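Local atomic coordinates of terminase, large subunit (Bacillus phage spp1, PDB entry 2WBN), a protein that drives viral DNA into empty capsids as an ATP-powered motor and, through its metal-dependent nuclease domain, cuts the genome to start and end packaging. Residues A[57-69]-A[80-94]. Sequence-based numbering, arbitrary orientation.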
loop_
_atom_site.group_PDB
_atom_site.type_symbol
_atom_site.label_atom_id
_atom_site.label_comp_id
_atom_site.label_asym_id
_atom_site.label_seq_id
_atom_site.Cartn_x
_atom_site.Cartn_y
_atom_site.Cartn_z
ATOM N N PHE A 57 -9.686 -1.399 3.596
ATOM C CA PHE A 57 -10.543 -2.332 4.330
ATOM C C PHE A 57 -11.238 -3.394 3.491
ATOM O O PHE A 57 -11.773 -4.368 4.039
ATOM C CB PHE A 57 -11.582 -1.565 5.149
ATOM C CG PHE A 57 -10.998 -0.848 6.329
ATOM C CD1 PHE A 57 -10.884 0.528 6.331
ATOM C CD2 PHE A 57 -10.522 -1.563 7.425
ATOM C CE1 PHE A 57 -10.319 1.199 7.422
ATOM C CE2 PHE A 57 -9.957 -0.910 8.512
ATOM C CZ PHE A 57 -9.849 0.475 8.505
ATOM N N GLY A 58 -11.244 -3.223 2.177
ATOM C CA GLY A 58 -11.999 -4.135 1.333
ATOM C C GLY A 58 -13.466 -3.740 1.378
ATOM O O GLY A 58 -13.895 -2.991 2.246
ATOM N N TYR A 59 -14.213 -4.251 0.434
ATOM C CA TYR A 59 -15.596 -3.913 0.245
ATOM C C TYR A 59 -16.116 -4.880 -0.812
ATOM O O TYR A 59 -15.477 -5.084 -1.852
ATOM C CB TYR A 59 -15.741 -2.462 -0.212
ATOM C CG TYR A 59 -17.171 -2.041 -0.484
ATOM C CD1 TYR A 59 -18.140 -2.146 0.491
ATOM C CD2 TYR A 59 -17.550 -1.542 -1.728
ATOM C CE1 TYR A 59 -19.454 -1.780 0.235
ATOM C CE2 TYR A 59 -18.873 -1.161 -1.987
ATOM C CZ TYR A 59 -19.811 -1.275 -1.007
ATOM O OH TYR A 59 -21.122 -0.901 -1.267
ATOM N N GLY A 60 -17.261 -5.496 -0.534
ATOM C CA GLY A 60 -17.807 -6.537 -1.399
ATOM C C GLY A 60 -16.795 -7.665 -1.430
ATOM O O GLY A 60 -16.283 -8.057 -0.376
ATOM N N PRO A 61 -16.463 -8.165 -2.634
ATOM C CA PRO A 61 -15.495 -9.251 -2.737
ATOM C C PRO A 61 -14.040 -8.815 -2.596
ATOM O O PRO A 61 -13.163 -9.672 -2.487
ATOM C CB PRO A 61 -15.728 -9.777 -4.156
ATOM C CG PRO A 61 -16.093 -8.534 -4.932
ATOM C CD PRO A 61 -16.877 -7.672 -3.968
ATOM N N ASP A 62 -13.788 -7.503 -2.605
ATOM C CA ASP A 62 -12.431 -6.964 -2.541
ATOM C C ASP A 62 -11.800 -7.181 -1.168
ATOM O O ASP A 62 -12.503 -7.095 -0.137
ATOM C CB ASP A 62 -12.445 -5.492 -2.906
ATOM C CG ASP A 62 -12.831 -5.279 -4.343
ATOM O OD1 ASP A 62 -13.043 -6.297 -5.059
ATOM O OD2 ASP A 62 -12.903 -4.127 -4.761
ATOM N N PRO A 63 -10.501 -7.537 -1.150
ATOM C CA PRO A 63 -9.856 -7.873 0.109
ATOM C C PRO A 63 -9.411 -6.671 0.921
ATOM O O PRO A 63 -9.100 -5.610 0.373
ATOM C CB PRO A 63 -8.615 -8.651 -0.329
ATOM C CG PRO A 63 -8.239 -8.011 -1.632
ATOM C CD PRO A 63 -9.555 -7.583 -2.276
ATOM N N LEU A 64 -9.309 -6.878 2.222
ATOM C CA LEU A 64 -8.548 -5.973 3.061
ATOM C C LEU A 64 -7.083 -6.116 2.624
ATOM O O LEU A 64 -6.626 -7.226 2.335
ATOM C CB LEU A 64 -8.731 -6.337 4.537
ATOM C CG LEU A 64 -7.819 -5.632 5.565
ATOM C CD1 LEU A 64 -8.612 -5.513 6.891
ATOM C CD2 LEU A 64 -6.504 -6.385 5.792
ATOM N N ALA A 65 -6.371 -5.004 2.529
ATOM C CA ALA A 65 -4.945 -5.004 2.156
ATOM C C ALA A 65 -4.169 -4.048 3.058
ATOM O O ALA A 65 -4.408 -2.825 3.044
ATOM C CB ALA A 65 -4.781 -4.626 0.701
ATOM N N PHE A 66 -3.317 -4.635 3.904
ATOM C CA PHE A 66 -2.367 -3.903 4.737
ATOM C C PHE A 66 -0.990 -3.929 4.068
ATOM O O PHE A 66 -0.523 -4.998 3.660
ATOM C CB PHE A 66 -2.259 -4.553 6.118
ATOM C CG PHE A 66 -1.142 -4.007 6.961
ATOM C CD1 PHE A 66 -1.297 -2.810 7.653
ATOM C CD2 PHE A 66 0.065 -4.677 7.052
ATOM C CE1 PHE A 66 -0.272 -2.300 8.425
ATOM C CE2 PHE A 66 1.106 -4.167 7.820
ATOM C CZ PHE A 66 0.940 -2.977 8.501
ATOM N N VAL A 67 -0.345 -2.770 3.960
ATOM C CA VAL A 67 1.025 -2.705 3.407
ATOM C C VAL A 67 1.945 -1.944 4.364
ATOM O O VAL A 67 1.511 -0.999 5.032
ATOM C CB VAL A 67 1.050 -2.080 1.985
ATOM C CG1 VAL A 67 0.130 -2.869 1.035
ATOM C CG2 VAL A 67 0.681 -0.548 2.004
ATOM N N ARG A 68 3.209 -2.380 4.422
ATOM C CA ARG A 68 4.274 -1.702 5.140
ATOM C C ARG A 68 5.474 -1.536 4.198
ATOM O O ARG A 68 5.941 -2.517 3.619
ATOM C CB ARG A 68 4.672 -2.506 6.368
ATOM C CG ARG A 68 5.858 -1.965 7.181
ATOM C CD ARG A 68 6.260 -3.000 8.247
ATOM N NE ARG A 68 7.383 -2.585 9.109
ATOM C CZ ARG A 68 7.287 -1.876 10.237
ATOM N NH1 ARG A 68 6.117 -1.447 10.680
ATOM N NH2 ARG A 68 8.390 -1.573 10.930
ATOM N N TRP A 69 5.931 -0.293 4.061
ATOM C CA TRP A 69 7.039 0.091 3.179
ATOM C C TRP A 69 8.086 0.901 3.935
ATOM O O TRP A 69 7.786 1.513 4.962
ATOM C CB TRP A 69 6.515 1.015 2.097
ATOM C CG TRP A 69 5.541 0.457 1.165
ATOM C CD1 TRP A 69 4.182 0.357 1.344
ATOM C CD2 TRP A 69 5.810 -0.010 -0.152
ATOM N NE1 TRP A 69 3.604 -0.196 0.225
ATOM C CE2 TRP A 69 4.582 -0.418 -0.712
ATOM C CE3 TRP A 69 6.975 -0.166 -0.902
ATOM C CZ2 TRP A 69 4.496 -0.961 -1.991
ATOM C CZ3 TRP A 69 6.887 -0.702 -2.167
ATOM C CH2 TRP A 69 5.672 -1.092 -2.704
ATOM N N ALA A 80 9.151 -2.479 -0.339
ATOM C CA ALA A 80 8.062 -3.231 0.298
ATOM C C ALA A 80 8.611 -4.164 1.360
ATOM O O ALA A 80 9.501 -4.979 1.089
ATOM C CB ALA A 80 7.239 -4.000 -0.750
ATOM N N ILE A 81 8.086 -4.036 2.580
ATOM C CA ILE A 81 8.577 -4.809 3.722
ATOM C C ILE A 81 7.641 -5.968 4.028
ATOM O O ILE A 81 8.076 -7.110 4.191
ATOM C CB ILE A 81 8.724 -3.921 4.991
ATOM C CG1 ILE A 81 9.734 -2.797 4.739
ATOM C CG2 ILE A 81 9.133 -4.777 6.190
ATOM C CD1 ILE A 81 9.935 -1.821 5.927
ATOM N N ASP A 82 6.346 -5.671 4.111
ATOM C CA ASP A 82 5.385 -6.684 4.452
ATOM C C ASP A 82 3.984 -6.289 3.972
ATOM O O ASP A 82 3.763 -5.174 3.508
ATOM C CB ASP A 82 5.419 -6.912 5.961
ATOM C CG ASP A 82 5.088 -8.340 6.363
ATOM O OD1 ASP A 82 4.631 -9.137 5.516
ATOM O OD2 ASP A 82 5.285 -8.668 7.554
ATOM N N GLU A 83 3.062 -7.245 4.063
ATOM C CA GLU A 83 1.692 -7.066 3.620
ATOM C C GLU A 83 0.786 -8.092 4.313
ATOM O O GLU A 83 1.254 -9.125 4.810
ATOM C CB GLU A 83 1.599 -7.254 2.100
ATOM C CG GLU A 83 1.774 -8.711 1.675
ATOM C CD GLU A 83 1.828 -8.955 0.183
ATOM O OE1 GLU A 83 1.982 -7.994 -0.597
ATOM O OE2 GLU A 83 1.717 -10.141 -0.220
ATOM N N LEU A 84 -0.510 -7.798 4.324
ATOM C CA LEU A 84 -1.539 -8.772 4.636
ATOM C C LEU A 84 -2.698 -8.494 3.698
ATOM O O LEU A 84 -3.258 -7.395 3.701
ATOM C CB LEU A 84 -2.004 -8.672 6.098
ATOM C CG LEU A 84 -3.066 -9.671 6.570
ATOM C CD1 LEU A 84 -2.542 -11.125 6.629
ATOM C CD2 LEU A 84 -3.616 -9.247 7.931
ATOM N N VAL A 85 -3.055 -9.492 2.900
ATOM C CA VAL A 85 -4.200 -9.427 1.999
ATOM C C VAL A 85 -5.182 -10.527 2.393
ATOM O O VAL A 85 -4.839 -11.718 2.393
ATOM C CB VAL A 85 -3.764 -9.553 0.530
ATOM C CG1 VAL A 85 -4.987 -9.467 -0.416
ATOM C CG2 VAL A 85 -2.721 -8.455 0.182
ATOM N N ASP A 86 -6.410 -10.134 2.709
ATOM C CA ASP A 86 -7.421 -11.051 3.215
ATOM C C ASP A 86 -8.779 -10.734 2.612
ATOM O O ASP A 86 -9.345 -9.658 2.870
ATOM C CB ASP A 86 -7.453 -10.867 4.731
ATOM C CG ASP A 86 -8.191 -11.939 5.445
ATOM O OD1 ASP A 86 -8.780 -12.825 4.783
ATOM O OD2 ASP A 86 -8.176 -11.881 6.717
ATOM N N HIS A 87 -9.298 -11.679 1.824
ATOM C CA HIS A 87 -10.626 -11.573 1.252
ATOM C C HIS A 87 -11.731 -11.802 2.273
ATOM O O HIS A 87 -12.841 -11.372 2.064
ATOM C CB HIS A 87 -10.796 -12.534 0.070
ATOM C CG HIS A 87 -10.045 -12.099 -1.147
ATOM N ND1 HIS A 87 -8.720 -12.420 -1.352
ATOM C CD2 HIS A 87 -10.411 -11.317 -2.193
ATOM C CE1 HIS A 87 -8.301 -11.856 -2.470
ATOM N NE2 HIS A 87 -9.306 -11.186 -3.004
ATOM N N LYS A 88 -11.406 -12.490 3.358
ATOM C CA LYS A 88 -12.351 -12.790 4.447
ATOM C C LYS A 88 -11.984 -11.835 5.566
ATOM O O LYS A 88 -11.181 -12.150 6.466
ATOM C CB LYS A 88 -12.217 -14.256 4.841
ATOM C CG LYS A 88 -12.637 -15.140 3.661
ATOM C CD LYS A 88 -12.669 -16.575 3.965
ATOM C CE LYS A 88 -12.642 -17.370 2.686
ATOM N NZ LYS A 88 -13.978 -17.465 2.020
ATOM N N VAL A 89 -12.535 -10.637 5.477
ATOM C CA VAL A 89 -12.010 -9.504 6.229
ATOM C C VAL A 89 -12.279 -9.660 7.739
ATOM O O VAL A 89 -13.433 -9.844 8.176
ATOM C CB VAL A 89 -12.622 -8.192 5.720
ATOM C CG1 VAL A 89 -12.120 -6.991 6.545
ATOM C CG2 VAL A 89 -12.350 -8.014 4.228
ATOM N N SER A 90 -11.203 -9.619 8.517
ATOM C CA SER A 90 -11.289 -9.661 9.968
ATOM C C SER A 90 -10.394 -8.569 10.518
ATOM O O SER A 90 -9.177 -8.547 10.259
ATOM C CB SER A 90 -10.856 -11.022 10.512
ATOM O OG SER A 90 -10.738 -10.969 11.930
ATOM N N LEU A 91 -11.007 -7.635 11.237
ATOM C CA LEU A 91 -10.244 -6.633 11.964
ATOM C C LEU A 91 -9.473 -7.284 13.120
ATOM O O LEU A 91 -8.352 -6.879 13.408
ATOM C CB LEU A 91 -11.166 -5.514 12.464
ATOM C CG LEU A 91 -11.925 -4.722 11.386
ATOM C CD1 LEU A 91 -12.630 -3.505 12.002
ATOM C CD2 LEU A 91 -10.954 -4.280 10.272
ATOM N N LYS A 92 -10.055 -8.287 13.778
ATOM C CA LYS A 92 -9.321 -9.027 14.816
ATOM C C LYS A 92 -8.011 -9.605 14.250
ATOM O O LYS A 92 -6.939 -9.419 14.830
ATOM C CB LYS A 92 -10.175 -10.148 15.411
ATOM C CG LYS A 92 -9.416 -11.021 16.440
ATOM C CD LYS A 92 -10.350 -11.717 17.422
ATOM C CE LYS A 92 -9.584 -12.555 18.464
ATOM N NZ LYS A 92 -8.547 -11.762 19.220
ATOM N N ARG A 93 -8.111 -10.283 13.107
ATOM C CA ARG A 93 -6.941 -10.911 12.441
ATOM C C ARG A 93 -5.920 -9.875 11.998
ATOM O O ARG A 93 -4.707 -10.118 12.045
ATOM C CB ARG A 93 -7.370 -11.764 11.232
ATOM C CG ARG A 93 -6.199 -12.393 10.474
ATOM C CD ARG A 93 -6.583 -13.370 9.353
ATOM N NE ARG A 93 -5.365 -13.997 8.810
ATOM C CZ ARG A 93 -4.943 -13.981 7.538
ATOM N NH1 ARG A 93 -5.649 -13.398 6.573
ATOM N NH2 ARG A 93 -3.788 -14.582 7.222
ATOM N N THR A 94 -6.404 -8.719 11.570
ATOM C CA THR A 94 -5.531 -7.660 11.107
ATOM C C THR A 94 -4.737 -7.077 12.279
ATOM O O THR A 94 -3.509 -6.946 12.202
ATOM C CB THR A 94 -6.348 -6.590 10.404
ATOM O OG1 THR A 94 -7.092 -7.209 9.342
ATOM C CG2 THR A 94 -5.468 -5.513 9.840
#
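With CG of Trp69 anti to its own carbonyl carbon (chi1 -64°), the indole lies with one face against Ala80 of the partner strand, Ala80 CB 3.6 Å from Trp69 CZ3. At the other end, chi1 of -72° in His87 lays the imidazole flat against Pro63, whose CB stands 3.6 Å from the ring centroid, almost on the ring normal, a CH-pi contact; Pro61 O meets the same ring at its edge. Between these ends, strands 64-72 and 77-86 run antiparallel as the arms of a beta hairpin. Leu64, Phe66 and Arg68 form hydrogen-bonded pairs with Asp86, Leu84 and Asp82. A classic beta bulge interrupts the ladder: Arg68 O accepts from both Ile81 N (2.8 Å) and Asp82 N (3.2 Å), and the extended Arg68 side chain crosses Ile81, Arg68 CD lying 4.0 Å from Ile81 CG2. On the Leu64 face, the chain folds back into helix 91-100. Leu64 CD1 packs on Val89 CG1 and meets Thr94 OG1 tip to tip at 3.3 Å, the hydroxyl being satisfied by donating to Ser90 O one turn back, while Leu91 CD2 reaches the Phe57 ring. Ser90 N-caps this helix, its OG accepting from Arg93 N. Asp86 ties strand to helix: OD1 takes Lys88 N in an Asx turn, and OD2 forms a salt bridge with Arg93 NH1 (3.0 Å). On the opposite face, Val67 and Trp69 pack against helices 161-169 and 190-198, and Glu83 binds the backbone N atoms of Asn162 and Ile163. This hairpin belongs to the central sheet of the RNase H-like nuclease domain. The ladder sets the register, while Pro63 also touches His190 and Phe57 N bonds to Asp111, both manganese ligands, consistent with this hairpin end shaping the metal site.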